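Local coordinates for MTH396 protein (PDB 1NXH) that is of unknown function but forms a disulfide-linked homodimer and belongs to the EhaM (DUF1959) family of methanogenic archaea, at residues 53-56 and 57-60. Sequence-based numbering, arbitrary orientation.
Sequences EALH and PRFE
One face of the Arg58 guanidinium is covered by CD2 of Leu55, one turn earlier, while the His56 and Glu60 side chains run side by side, pointing the same way, with ring and carboxylate planes 32° apart. At the edge of the Phe59 ring, in its plane, sits OE1 of Glu60. Glu60 CG comes obliquely to the His56 ring, 3.7 Å from CE1, a van der Waals contact between side chains one turn apart. The Arg58 chain starts with CG anti to the backbone N (chi1 -160°) and bends at chi3 (81°), which carries the guanidinium back over Leu55 and lets NH2 bond Val83 O of the second subunit. An alanine here would probably take the guanidinium's cover from Leu55 CD2 and leave the Val83 carbonyl of the second subunit without this donor. The ring of Phe59 stacks on Trp79 of the second subunit, whereas His56 meets Trp20 of helix 18-25 in its own chain. Behind the side chains, Phe59 N bonds Leu55 O at 2.6 Å and Glu60 N bonds His56 O at 2.7 Å. Pro57 has no N-H to give, and the helix is kinked there. The principle illustrated is i to i+3 and i to i+4 pairing on a proline-kinked α-helix, here helix 49-60, set between helix 18-25 and the dimer partner.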
ATOM      1  N   GLU A  53      -1.483 -13.301 -23.724  1.00 89.37           N
ATOM      2  CA  GLU A  53      -2.781 -13.198 -24.384  1.00 89.37           C
ATOM      3  C   GLU A  53      -3.807 -13.756 -23.404  1.00 89.37           C
ATOM      4  O   GLU A  53      -4.515 -14.725 -23.698  1.00 89.37           O
ATOM      5  CB  GLU A  53      -2.807 -14.004 -25.687  1.00158.52           C
ATOM      6  CG  GLU A  53      -1.943 -13.417 -26.792  1.00158.52           C
ATOM      7  CD  GLU A  53      -2.331 -13.904 -28.180  1.00158.52           C
ATOM      8  OE1 GLU A  53      -3.466 -13.620 -28.616  1.00158.52           O
ATOM      9  OE2 GLU A  53      -1.500 -14.568 -28.837  1.00158.52           O
ATOM     10  N   ALA A  54      -3.864 -13.135 -22.228  1.00 45.76           N
ATOM     11  CA  ALA A  54      -4.768 -13.546 -21.153  1.00 45.76           C
ATOM     12  C   ALA A  54      -4.749 -12.509 -20.025  1.00 45.76           C
ATOM     13  O   ALA A  54      -5.742 -12.322 -19.317  1.00 45.76           O
ATOM     14  CB  ALA A  54      -4.341 -14.919 -20.607  1.00 23.45           C
ATOM     15  N   LEU A  55      -3.612 -11.832 -19.887  1.00 41.90           N
ATOM     16  CA  LEU A  55      -3.402 -10.831 -18.850  1.00 41.90           C
ATOM     17  C   LEU A  55      -4.314  -9.619 -18.767  1.00 41.90           C
ATOM     18  O   LEU A  55      -4.984  -9.404 -17.751  1.00 41.90           O
ATOM     19  CB  LEU A  55      -1.968 -10.327 -18.914  1.00 12.47           C
ATOM     20  CG  LEU A  55      -1.020 -10.998 -17.933  1.00 12.47           C
ATOM     21  CD1 LEU A  55       0.319 -10.284 -17.955  1.00 12.47           C
ATOM     22  CD2 LEU A  55      -1.623 -10.935 -16.547  1.00 12.47           C
ATOM     23  N   HIS A  56      -4.332  -8.816 -19.824  1.00 32.63           N
ATOM     24  CA  HIS A  56      -5.128  -7.592 -19.815  1.00 32.63           C
ATOM     25  C   HIS A  56      -6.524  -7.707 -19.216  1.00 32.63           C
ATOM     26  O   HIS A  56      -6.822  -7.074 -18.215  1.00 32.63           O
ATOM     27  CB  HIS A  56      -5.199  -6.988 -21.211  1.00 53.11           C
ATOM     28  CG  HIS A  56      -5.397  -5.508 -21.189  1.00 53.11           C
ATOM     29  ND1 HIS A  56      -6.636  -4.924 -21.029  1.00 53.11           N
ATOM     30  CD2 HIS A  56      -4.501  -4.493 -21.196  1.00 53.11           C
ATOM     31  CE1 HIS A  56      -6.495  -3.615 -20.934  1.00 53.11           C
ATOM     32  NE2 HIS A  56      -5.209  -3.327 -21.031  1.00 53.11           N
ATOM     33  N   PRO A  57      -7.400  -8.512 -19.819  1.00 27.64           N
ATOM     34  CA  PRO A  57      -8.742  -8.631 -19.239  1.00 27.64           C
ATOM     35  C   PRO A  57      -8.624  -8.849 -17.729  1.00 27.64           C
ATOM     36  O   PRO A  57      -9.243  -8.138 -16.927  1.00 27.64           O
ATOM     37  CB  PRO A  57      -9.317  -9.869 -19.931  1.00 21.44           C
ATOM     38  CG  PRO A  57      -8.636  -9.892 -21.233  1.00 21.44           C
ATOM     39  CD  PRO A  57      -7.207  -9.476 -20.915  1.00 21.44           C
ATOM     40  N   ARG A  58      -7.816  -9.843 -17.361  1.00 30.25           N
ATOM     41  CA  ARG A  58      -7.601 -10.205 -15.971  1.00 30.25           C
ATOM     42  C   ARG A  58      -7.119  -8.997 -15.216  1.00 30.25           C
ATOM     43  O   ARG A  58      -7.452  -8.797 -14.048  1.00 30.25           O
ATOM     44  CB  ARG A  58      -6.569 -11.316 -15.870  1.00 49.24           C
ATOM     45  CG  ARG A  58      -6.632 -12.051 -14.571  1.00 49.24           C
ATOM     46  CD  ARG A  58      -5.834 -13.309 -14.665  1.00 49.24           C
ATOM     47  NE  ARG A  58      -4.408 -13.071 -14.478  1.00 49.24           N
ATOM     48  CZ  ARG A  58      -3.454 -13.595 -15.246  1.00 49.24           C
ATOM     49  NH1 ARG A  58      -3.774 -14.384 -16.270  1.00 49.24           N
ATOM     50  NH2 ARG A  58      -2.173 -13.357 -14.976  1.00 49.24           N
ATOM     51  N   PHE A  59      -6.335  -8.185 -15.905  1.00 22.46           N
ATOM     52  CA  PHE A  59      -5.784  -6.974 -15.322  1.00 22.46           C
ATOM     53  C   PHE A  59      -6.869  -5.925 -15.085  1.00 22.46           C
ATOM     54  O   PHE A  59      -6.886  -5.266 -14.050  1.00 22.46           O
ATOM     55  CB  PHE A  59      -4.720  -6.403 -16.245  1.00 36.73           C
ATOM     56  CG  PHE A  59      -4.038  -5.195 -15.694  1.00 36.73           C
ATOM     57  CD1 PHE A  59      -2.743  -5.282 -15.197  1.00 36.73           C
ATOM     58  CD2 PHE A  59      -4.686  -3.956 -15.676  1.00 36.73           C
ATOM     59  CE1 PHE A  59      -2.097  -4.148 -14.689  1.00 36.73           C
ATOM     60  CE2 PHE A  59      -4.047  -2.804 -15.166  1.00 36.73           C
ATOM     61  CZ  PHE A  59      -2.751  -2.903 -14.674  1.00 36.73           C
ATOM     62  N   GLU A  60      -7.771  -5.769 -16.049  1.00 38.61           N
ATOM     63  CA  GLU A  60      -8.843  -4.796 -15.915  1.00 38.61           C
ATOM     64  C   GLU A  60      -9.805  -5.143 -14.800  1.00 38.61           C
ATOM     65  O   GLU A  60     -10.359  -4.249 -14.158  1.00 38.61           O
ATOM     66  CB  GLU A  60      -9.623  -4.660 -17.223  1.00 65.39           C
ATOM     67  CG  GLU A  60      -8.965  -3.738 -18.224  1.00 65.39           C
ATOM     68  CD  GLU A  60      -8.328  -2.518 -17.555  1.00 65.39           C
ATOM     69  OE1 GLU A  60      -7.187  -2.649 -17.049  1.00 65.39           O
ATOM     70  OE2 GLU A  60      -8.965  -1.435 -17.519  1.00 65.39           O
TER